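Local coordinates for variant surface glycoprotein MITat 1.13 (Trypanosoma brucei, PDB 6Z8H), which probably forms, as a GPI-anchored glycoprotein, part of the dense surface coat whose antigenic switching lets the trypanosome evade host immunity, at residues 39-44 with 117-122; 45-50 with 180-185; 186-191 with 263-268. All coordinates share one frame; numbering follows the deposited sequence.

Interaction 1 (39-44 with 117-122). With NAG (2-acetamido-2-deoxy-beta-D-glucopyranose), chain E; MAN (alpha-D-mannopyranose), chain C.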
loop_
_atom_site.group_PDB
_atom_site.type_symbol
_atom_site.label_atom_id
_atom_site.label_comp_id
_atom_site.label_asym_id
_atom_site.label_seq_id
_atom_site.Cartn_x
_atom_site.Cartn_y
_atom_site.Cartn_z
ATOM N N SER A 39 -4.349 14.253 -9.285
ATOM C CA SER A 39 -5.540 13.478 -9.611
ATOM C C SER A 39 -5.241 12.439 -10.678
ATOM O O SER A 39 -5.636 11.270 -10.547
ATOM C CB SER A 39 -6.670 14.397 -10.068
ATOM O OG SER A 39 -7.774 13.615 -10.482
ATOM N N ARG A 40 -4.495 12.811 -11.715
ATOM C CA ARG A 40 -4.260 11.870 -12.800
ATOM C C ARG A 40 -3.370 10.734 -12.326
ATOM O O ARG A 40 -3.605 9.566 -12.662
ATOM C CB ARG A 40 -3.642 12.572 -14.015
ATOM C CG ARG A 40 -3.630 11.645 -15.227
ATOM C CD ARG A 40 -2.798 12.164 -16.402
ATOM N NE ARG A 40 -3.205 13.485 -16.867
ATOM C CZ ARG A 40 -2.806 14.033 -18.008
ATOM N NH1 ARG A 40 -1.969 13.396 -18.807
ATOM N NH2 ARG A 40 -3.208 15.253 -18.317
ATOM N N LEU A 41 -2.351 11.044 -11.535
ATOM C CA LEU A 41 -1.425 10.012 -11.082
ATOM C C LEU A 41 -2.113 9.017 -10.148
ATOM O O LEU A 41 -1.879 7.791 -10.229
ATOM C CB LEU A 41 -0.231 10.662 -10.389
ATOM C CG LEU A 41 0.990 9.777 -10.120
ATOM C CD1 LEU A 41 1.457 9.093 -11.416
ATOM C CD2 LEU A 41 2.127 10.547 -9.449
ATOM N N LEU A 42 -3.004 9.510 -9.282
ATOM C CA LEU A 42 -3.765 8.620 -8.415
ATOM C C LEU A 42 -4.798 7.830 -9.210
ATOM O O LEU A 42 -5.076 6.672 -8.879
ATOM C CB LEU A 42 -4.454 9.420 -7.318
ATOM C CG LEU A 42 -3.552 9.991 -6.247
ATOM C CD1 LEU A 42 -4.341 10.922 -5.327
ATOM C CD2 LEU A 42 -2.926 8.892 -5.405
ATOM N N LYS A 43 -5.359 8.409 -10.276
ATOM C CA LYS A 43 -6.259 7.650 -11.145
ATOM C C LYS A 43 -5.517 6.549 -11.890
ATOM O O LYS A 43 -6.051 5.447 -12.074
ATOM C CB LYS A 43 -6.938 8.598 -12.140
ATOM C CG LYS A 43 -8.220 9.225 -11.606
ATOM C CD LYS A 43 -8.864 10.190 -12.596
ATOM C CE LYS A 43 -9.689 11.222 -11.843
ATOM N NZ LYS A 43 -10.779 11.846 -12.662
ATOM N N ARG A 44 -4.293 6.820 -12.338
ATOM C CA ARG A 44 -3.487 5.785 -12.968
ATOM C C ARG A 44 -3.116 4.693 -11.970
ATOM O O ARG A 44 -3.153 3.492 -12.294
ATOM C CB ARG A 44 -2.237 6.397 -13.569
ATOM C CG ARG A 44 -2.497 7.341 -14.733
ATOM C CD ARG A 44 -1.190 7.906 -15.215
ATOM N NE ARG A 44 -0.323 6.871 -15.772
ATOM C CZ ARG A 44 1.003 6.964 -15.832
ATOM N NH1 ARG A 44 1.626 8.044 -15.356
ATOM N NH2 ARG A 44 1.725 6.001 -16.372
ATOM N N GLU A 117 2.293 7.799 -3.940
ATOM C CA GLU A 117 1.795 8.569 -2.804
ATOM C C GLU A 117 2.829 9.591 -2.318
ATOM O O GLU A 117 2.458 10.711 -1.950
ATOM C CB GLU A 117 1.347 7.632 -1.673
ATOM C CG GLU A 117 0.085 6.831 -2.015
ATOM C CD GLU A 117 -1.198 7.679 -2.051
ATOM O OE1 GLU A 117 -1.122 8.927 -1.982
ATOM O OE2 GLU A 117 -2.281 7.052 -2.153
ATOM N N GLU A 118 4.131 9.261 -2.374
ATOM C CA GLU A 118 5.156 10.253 -2.056
ATOM C C GLU A 118 5.102 11.417 -3.036
ATOM O O GLU A 118 5.177 12.581 -2.628
ATOM C CB GLU A 118 6.549 9.611 -2.042
ATOM C CG GLU A 118 7.636 10.596 -1.627
ATOM C CD GLU A 118 9.000 9.984 -1.446
ATOM O OE1 GLU A 118 9.094 8.748 -1.381
ATOM O OE2 GLU A 118 10.003 10.704 -1.341
ATOM N N ALA A 119 4.978 11.134 -4.336
ATOM C CA ALA A 119 4.885 12.214 -5.315
ATOM C C ALA A 119 3.627 13.041 -5.113
ATOM O O ALA A 119 3.664 14.266 -5.273
ATOM C CB ALA A 119 4.938 11.631 -6.723
ATOM N N ALA A 120 2.534 12.406 -4.692
ATOM C CA ALA A 120 1.279 13.100 -4.432
ATOM C C ALA A 120 1.434 14.078 -3.284
ATOM O O ALA A 120 0.896 15.191 -3.335
ATOM C CB ALA A 120 0.188 12.071 -4.113
ATOM N N GLY A 121 2.216 13.711 -2.275
ATOM C CA GLY A 121 2.497 14.649 -1.199
ATOM C C GLY A 121 3.249 15.874 -1.699
ATOM O O GLY A 121 2.956 17.020 -1.310
ATOM N N VAL A 122 4.246 15.660 -2.559
ATOM C CA VAL A 122 4.908 16.811 -3.162
ATOM C C VAL A 122 3.904 17.661 -3.932
ATOM O O VAL A 122 3.931 18.900 -3.835
ATOM C CB VAL A 122 6.129 16.399 -4.007
ATOM C CG1 VAL A 122 6.834 17.640 -4.560
ATOM C CG2 VAL A 122 7.094 15.603 -3.180
HETATM C C1 NAG E . 11.932 11.968 -3.797
HETATM C C2 NAG E . 12.695 10.579 -3.577
HETATM C C3 NAG E . 13.505 10.567 -2.341
HETATM C C4 NAG E . 14.363 11.807 -2.280
HETATM C C5 NAG E . 13.463 12.995 -2.514
HETATM C C6 NAG E . 14.226 14.296 -2.442
HETATM C C7 NAG E . 11.908 8.422 -4.458
HETATM C C8 NAG E . 10.816 7.434 -4.376
HETATM N N2 NAG E . 11.718 9.484 -3.668
HETATM O O3 NAG E . 14.341 9.436 -2.336
HETATM O O4 NAG E . 14.743 11.745 -0.970
HETATM O O5 NAG E . 12.919 12.929 -3.778
HETATM O O6 NAG E . 13.313 15.339 -2.267
HETATM O O7 NAG E . 12.850 8.217 -5.121
HETATM C C1 MAN C . -10.542 16.845 -6.450
HETATM C C2 MAN C . -9.073 16.386 -6.414
HETATM C C3 MAN C . -8.243 17.059 -7.450
HETATM C C4 MAN C . -8.897 17.017 -8.846
HETATM C C5 MAN C . -10.338 17.554 -8.763
HETATM C C6 MAN C . -11.056 17.384 -10.093
HETATM O O2 MAN C . -8.974 15.009 -6.767
HETATM O O3 MAN C . -6.941 16.523 -7.519
HETATM O O4 MAN C . -8.161 17.855 -9.758
HETATM O O5 MAN C . -11.065 16.817 -7.770
HETATM O O6 MAN C . -10.049 17.438 -11.135
#

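Interaction 2 (45-50 with 180-185)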
loop_
_atom_site.group_PDB
_atom_site.type_symbol
_atom_site.label_atom_id
_atom_site.label_comp_id
_atom_site.label_asym_id
_atom_site.label_seq_id
_atom_site.Cartn_x
_atom_site.Cartn_y
_atom_site.Cartn_z
ATOM N N LEU A 45 -2.764 5.075 -10.750
ATOM C CA LEU A 45 -2.497 4.077 -9.722
ATOM C C LEU A 45 -3.712 3.185 -9.507
ATOM O O LEU A 45 -3.582 1.955 -9.357
ATOM C CB LEU A 45 -2.156 4.766 -8.412
ATOM C CG LEU A 45 -1.874 3.823 -7.231
ATOM C CD1 LEU A 45 -0.705 2.895 -7.556
ATOM C CD2 LEU A 45 -1.603 4.593 -5.975
ATOM N N ASP A 46 -4.893 3.789 -9.427
ATOM C CA ASP A 46 -6.124 3.047 -9.195
ATOM C C ASP A 46 -6.375 1.990 -10.267
ATOM O O ASP A 46 -6.963 0.936 -9.962
ATOM C CB ASP A 46 -7.317 3.999 -9.111
ATOM C CG ASP A 46 -8.566 3.313 -8.573
ATOM O OD1 ASP A 46 -8.627 3.050 -7.351
ATOM O OD2 ASP A 46 -9.474 2.989 -9.379
ATOM N N LEU A 47 -5.888 2.192 -11.499
ATOM C CA LEU A 47 -6.043 1.147 -12.514
ATOM C C LEU A 47 -5.389 -0.157 -12.053
ATOM O O LEU A 47 -5.919 -1.265 -12.273
ATOM C CB LEU A 47 -5.382 1.558 -13.823
ATOM C CG LEU A 47 -5.852 2.861 -14.462
ATOM C CD1 LEU A 47 -5.016 3.128 -15.697
ATOM C CD2 LEU A 47 -7.318 2.797 -14.783
ATOM N N TYR A 48 -4.202 -0.046 -11.459
ATOM C CA TYR A 48 -3.449 -1.214 -11.032
ATOM C C TYR A 48 -3.945 -1.736 -9.699
ATOM O O TYR A 48 -4.046 -2.953 -9.516
ATOM C CB TYR A 48 -1.954 -0.888 -10.959
ATOM C CG TYR A 48 -1.369 -0.362 -12.250
ATOM C CD1 TYR A 48 -1.408 0.995 -12.539
ATOM C CD2 TYR A 48 -0.753 -1.200 -13.164
ATOM C CE1 TYR A 48 -0.874 1.487 -13.693
ATOM C CE2 TYR A 48 -0.230 -0.712 -14.346
ATOM C CZ TYR A 48 -0.289 0.646 -14.604
ATOM O OH TYR A 48 0.245 1.183 -15.768
ATOM N N THR A 49 -4.233 -0.863 -8.737
ATOM C CA THR A 49 -4.667 -1.383 -7.439
ATOM C C THR A 49 -6.076 -1.957 -7.497
ATOM O O THR A 49 -6.382 -2.911 -6.768
ATOM C CB THR A 49 -4.579 -0.307 -6.356
ATOM O OG1 THR A 49 -5.409 0.807 -6.718
ATOM C CG2 THR A 49 -3.147 0.172 -6.200
ATOM N N SER A 50 -6.918 -1.454 -8.392
ATOM C CA SER A 50 -8.260 -1.997 -8.529
ATOM C C SER A 50 -8.202 -3.394 -9.112
ATOM O O SER A 50 -8.899 -4.293 -8.637
ATOM C CB SER A 50 -9.114 -1.108 -9.436
ATOM O OG SER A 50 -10.494 -1.409 -9.263
ATOM N N GLU A 180 -4.961 0.305 -21.394
ATOM C CA GLU A 180 -4.620 0.331 -22.809
ATOM C C GLU A 180 -3.904 1.620 -23.203
ATOM O O GLU A 180 -3.201 1.635 -24.217
ATOM C CB GLU A 180 -5.883 0.148 -23.668
ATOM C CG GLU A 180 -6.981 1.186 -23.426
ATOM C CD GLU A 180 -7.890 0.852 -22.243
ATOM O OE1 GLU A 180 -7.396 0.284 -21.243
ATOM O OE2 GLU A 180 -9.102 1.164 -22.324
ATOM N N HIS A 181 -4.056 2.697 -22.432
ATOM C CA HIS A 181 -3.414 3.960 -22.760
ATOM C C HIS A 181 -2.085 4.149 -22.045
ATOM O O HIS A 181 -1.398 5.142 -22.293
ATOM C CB HIS A 181 -4.346 5.127 -22.417
ATOM C CG HIS A 181 -5.692 5.038 -23.073
ATOM N ND1 HIS A 181 -5.858 5.060 -24.443
ATOM C CD2 HIS A 181 -6.934 4.925 -22.548
ATOM C CE1 HIS A 181 -7.145 4.969 -24.731
ATOM N NE2 HIS A 181 -7.819 4.882 -23.599
ATOM N N GLU A 182 -1.699 3.224 -21.169
ATOM C CA GLU A 182 -0.561 3.468 -20.293
ATOM C C GLU A 182 0.770 3.421 -21.034
ATOM O O GLU A 182 1.723 4.091 -20.625
ATOM C CB GLU A 182 -0.546 2.424 -19.168
ATOM C CG GLU A 182 -1.563 2.669 -18.051
ATOM C CD GLU A 182 -1.148 3.818 -17.157
ATOM O OE1 GLU A 182 -0.220 3.642 -16.341
ATOM O OE2 GLU A 182 -1.702 4.934 -17.325
ATOM N N GLU A 183 0.862 2.666 -22.134
ATOM C CA GLU A 183 2.151 2.563 -22.812
ATOM C C GLU A 183 2.607 3.903 -23.379
ATOM O O GLU A 183 3.811 4.110 -23.569
ATOM C CB GLU A 183 2.118 1.514 -23.928
ATOM C CG GLU A 183 2.675 0.154 -23.504
ATOM C CD GLU A 183 3.920 0.262 -22.622
ATOM O OE1 GLU A 183 4.974 0.713 -23.126
ATOM O OE2 GLU A 183 3.818 -0.049 -21.411
ATOM N N ASN A 184 1.679 4.815 -23.674
ATOM C CA ASN A 184 2.030 6.110 -24.249
ATOM C C ASN A 184 1.697 7.288 -23.339
ATOM O O ASN A 184 1.775 8.442 -23.777
ATOM C CB ASN A 184 1.374 6.286 -25.620
ATOM C CG ASN A 184 2.189 5.655 -26.732
ATOM O OD1 ASN A 184 3.412 5.540 -26.626
ATOM N ND2 ASN A 184 1.521 5.245 -27.798
ATOM N N GLU A 185 1.371 7.033 -22.087
ATOM C CA GLU A 185 1.074 8.116 -21.167
ATOM C C GLU A 185 2.362 8.864 -20.830
ATOM O O GLU A 185 3.394 8.240 -20.560
ATOM C CB GLU A 185 0.438 7.527 -19.901
ATOM C CG GLU A 185 -0.004 8.583 -18.889
ATOM C CD GLU A 185 -1.134 9.464 -19.407
ATOM O OE1 GLU A 185 -1.918 8.982 -20.247
ATOM O OE2 GLU A 185 -1.240 10.624 -18.954
#

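Interaction 3 (186-191 with 263-268)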
loop_
_atom_site.group_PDB
_atom_site.type_symbol
_atom_site.label_atom_id
_atom_site.label_comp_id
_atom_site.label_asym_id
_atom_site.label_seq_id
_atom_site.Cartn_x
_atom_site.Cartn_y
_atom_site.Cartn_z
ATOM N N PRO A 186 2.364 10.188 -20.888
ATOM C CA PRO A 186 3.581 10.935 -20.561
ATOM C C PRO A 186 3.835 10.964 -19.062
ATOM O O PRO A 186 2.940 10.758 -18.238
ATOM C CB PRO A 186 3.294 12.344 -21.093
ATOM C CG PRO A 186 1.775 12.436 -21.064
ATOM C CD PRO A 186 1.281 11.053 -21.383
ATOM N N GLU A 187 5.082 11.290 -18.726
ATOM C CA GLU A 187 5.465 11.450 -17.339
ATOM C C GLU A 187 4.647 12.566 -16.691
ATOM O O GLU A 187 4.298 13.563 -17.345
ATOM C CB GLU A 187 6.943 11.836 -17.240
ATOM C CG GLU A 187 7.880 10.657 -17.138
ATOM C CD GLU A 187 9.232 10.925 -17.758
ATOM O OE1 GLU A 187 9.508 10.366 -18.841
ATOM O OE2 GLU A 187 10.013 11.696 -17.160
ATOM N N PRO A 188 4.350 12.441 -15.397
ATOM C CA PRO A 188 3.734 13.556 -14.668
ATOM C C PRO A 188 4.650 14.772 -14.696
ATOM O O PRO A 188 5.877 14.643 -14.649
ATOM C CB PRO A 188 3.574 13.008 -13.242
ATOM C CG PRO A 188 3.608 11.510 -13.401
ATOM C CD PRO A 188 4.589 11.284 -14.520
ATOM N N ALA A 189 4.036 15.955 -14.800
ATOM C CA ALA A 189 4.771 17.203 -14.974
ATOM C C ALA A 189 5.411 17.651 -13.667
ATOM O O ALA A 189 4.868 17.448 -12.581
ATOM C CB ALA A 189 3.850 18.308 -15.510
ATOM N N LYS A 190 6.559 18.323 -13.789
ATOM C CA LYS A 190 7.271 18.813 -12.617
ATOM C C LYS A 190 6.681 20.124 -12.114
ATOM O O LYS A 190 6.718 20.391 -10.910
ATOM C CB LYS A 190 8.742 19.016 -12.974
ATOM C CG LYS A 190 9.689 17.934 -12.488
ATOM C CD LYS A 190 11.117 18.272 -12.902
ATOM C CE LYS A 190 12.125 17.700 -11.932
ATOM N NZ LYS A 190 13.492 17.591 -12.526
ATOM N N LEU A 191 6.092 20.900 -13.016
ATOM C CA LEU A 191 5.407 22.162 -12.719
ATOM C C LEU A 191 6.284 23.343 -12.271
ATOM O O LEU A 191 6.238 24.409 -12.887
ATOM C CB LEU A 191 4.263 21.974 -11.716
ATOM C CG LEU A 191 3.279 20.850 -12.091
ATOM C CD1 LEU A 191 2.294 20.683 -10.957
ATOM C CD2 LEU A 191 2.543 21.149 -13.383
ATOM N N VAL A 263 10.132 8.522 -11.025
ATOM C CA VAL A 263 10.255 7.219 -10.378
ATOM C C VAL A 263 8.889 6.584 -10.164
ATOM O O VAL A 263 8.745 5.361 -10.276
ATOM C CB VAL A 263 11.036 7.401 -9.065
ATOM C CG1 VAL A 263 10.894 6.250 -8.161
ATOM C CG2 VAL A 263 12.514 7.679 -9.359
ATOM N N ALA A 264 7.872 7.388 -9.848
ATOM C CA ALA A 264 6.509 6.877 -9.746
ATOM C C ALA A 264 6.021 6.337 -11.086
ATOM O O ALA A 264 5.481 5.223 -11.164
ATOM C CB ALA A 264 5.597 7.983 -9.217
ATOM N N HIS A 265 6.222 7.112 -12.157
ATOM C CA HIS A 265 5.883 6.663 -13.504
ATOM C C HIS A 265 6.576 5.346 -13.821
ATOM O O HIS A 265 5.966 4.429 -14.378
ATOM C CB HIS A 265 6.331 7.740 -14.488
ATOM C CG HIS A 265 5.724 7.663 -15.860
ATOM N ND1 HIS A 265 4.379 7.829 -16.093
ATOM C CD2 HIS A 265 6.304 7.582 -17.080
ATOM C CE1 HIS A 265 4.149 7.819 -17.395
ATOM N NE2 HIS A 265 5.306 7.698 -18.017
ATOM N N GLU A 266 7.856 5.229 -13.539
ATOM C CA GLU A 266 8.646 4.016 -13.824
ATOM C C GLU A 266 8.100 2.839 -13.002
ATOM O O GLU A 266 8.212 1.714 -13.502
ATOM C CB GLU A 266 10.124 4.229 -13.547
ATOM C CG GLU A 266 10.983 3.019 -13.866
ATOM C CD GLU A 266 10.708 2.354 -15.210
ATOM O OE1 GLU A 266 10.292 1.143 -15.221
ATOM O OE2 GLU A 266 10.887 3.052 -16.256
ATOM N N ALA A 267 7.542 3.069 -11.815
ATOM C CA ALA A 267 7.035 1.965 -11.002
ATOM C C ALA A 267 5.755 1.400 -11.594
ATOM O O ALA A 267 5.529 0.181 -11.544
ATOM C CB ALA A 267 6.776 2.437 -9.576
ATOM N N LEU A 268 4.932 2.246 -12.206
ATOM C CA LEU A 268 3.787 1.740 -12.953
ATOM C C LEU A 268 4.237 0.921 -14.161
ATOM O O LEU A 268 3.712 -0.174 -14.408
ATOM C CB LEU A 268 2.902 2.907 -13.388
ATOM C CG LEU A 268 2.307 3.730 -12.237
ATOM C CD1 LEU A 268 1.431 4.834 -12.787
ATOM C CD2 LEU A 268 1.519 2.809 -11.283
#

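Interaction 1 (39-44 with 117-122)
L41 and A119 make the apolar touch between the two helices: CD2 of the leucine lies 4.1 Å from CB of the alanine, a methyl-to-methyl meeting at ordinary van der Waals range. In L41 the branched CG stands opposite the backbone N (chi1 -167°), which carries the isobutyl group across to helix 78-129. The second touch is of a different kind. L42 reaches over with its CD2 methyl, which comes to 3.8 Å from E117 OE2 and almost as near to OE1, with the two side chains crossing at about a right angle. The methyl thus faces the whole carboxylate end rather than a single oxygen. E117 starts out pointing away from the other helix and brings its carboxylate back by a bend at chi2 (-71°). No hydrogen bond links the two segments, and their nearest CA atoms, those of L41 and A120, are 7.8 Å apart, a close spacing consistent with the small A119 and A120 side chains facing L41.

Further out, each helix meets sugar. E118, extended beyond CG, receives at its OE2 a hydrogen bond from N2 of the NAG whose neighbours include N260, 3.1 Å long and clearly bent (140° at the hydrogen). N124 of the second subunit also donates to that OE2, so the carboxylate joins glycan and dimer partner. On the first helix, S39 CB packs 3.3 Å from O3 of the mannose, which is also hydrogen-bonded to C35 O. I116, on the same helix as E117, also touches both L41 and L42. This is the long antiparallel helical hairpin, helices 34-75 and 78-129, that forms the core of the VSG N-terminal domain and, through 78-129, meets the second subunit.

Interaction 2 (45-50 with 180-185)
The phenolic oxygen of Y48 donates a short hydrogen bond, 2.6 Å from OH to E182 OE1, and is itself hydrogen-bonded to NH1 of R272. The carboxylate oxygen accepts through its anti lone pair, the one directed away from OE2. It lies in the plane of the tyrosine ring, at the ring's edge, while the ring and carboxylate planes are turned 71° against each other. The carboxylate therefore stands steeply across the ring.

Y48 and E182 approach from opposite directions. The ring leaves helix 34-75 with CG opposite its own carbonyl carbon (chi1 -56°), and its hydroxyl end does the reaching. The bend of the glutamate at chi2 (-74°) swings its carboxylate round to the hydroxyl. Its CG, placed by chi1, lies 3.3 Å from Y48 OH, so the hydroxyl rests against the aliphatic part of the chain it bonds to. L47 adds a looser touch, CD1 being 4.1 Å from E182 OE2.

The second carboxylate oxygen is engaged as well: OE2 forms a salt bridge with R44, one turn earlier on the same helix. R272 is only a long, weak ion-pair partner of OE1. With both oxygens of this buried carboxylate engaged and an arginine bridged to it, the glutamate is probably held in its ionised form. L268 and I271 of helix 260-273 pack against the tyrosine. A tyrosine and an arginine on one long helix thus hold a single acid of the loop after strand 152-155, a buried polar anchor that pins the 180-185 segment to the flank of the VSG helical bundle.

Interaction 3 (186-191 with 263-268)
H265 presents one ring face to E187 in a CH-pi contact that joins helix 260-273 to the loop segment 186-191, extended over P186-A189 with P186 and P188 flanking E187, on the flank of the VSG helical bundle. The CA of E187 sits 3.8 Å from the centroid of the H265 imidazole, only 7° off the ring normal, so the loop backbone passes almost squarely over the ring.

Two torsions of the histidine put the ring there. CG stands opposite the backbone N (chi1 -163°), which sends the side chain off the helix toward the loop, and chi2 of 64° turns the imidazole face to E187. A probable hydrogen bond from NH1 of R44, on helix 34-75, to ND1 of the ring would help to hold this rotation.

E187 bends at chi2 and crosses the histidine at about a right angle. Its CG touches the ring at 3.5 Å from CD2 of H265, whereas the carboxylate continues past: OE1 stays 5.0 Å from NE2, too far for a salt bridge. The residue therefore meets the ring through its backbone N and CA and through CG, not through its carboxylate.

P188 approaches obliquely, its ring methylene CD lying 3.8 Å from ND1 of H265 and nearly as close to CB. L41 of helix 34-75, A261 of helix 260-273 and Y123 of helix 78-129 also pack against this proline, which thus touches three helices. No hydrogen bond crosses between the two segments. The closest approach belongs to P186, whose carbonyl oxygen lies 3.3 Å from CE1 of H265.

From the N terminus, helix 34-75 supplies the first segments of interactions 1 and 2, as consecutive six-residue segments. Interaction 1 closes the hairpin against helix 78-129; interaction 2 spans 129 intervening residues, bringing the loop after strand 152-155 back onto helix 34-75. Their segments alternate along the sequence, so these two closures cross. Interaction 3 follows in series, using the same loop and bridging the excursion through strands 194-202, 221-229 and 247-253 to helix 260-273. R44 of interaction 1 links to both of the other contacts, and R40, also of interaction 1, adds a salt bridge to E185 of interaction 2.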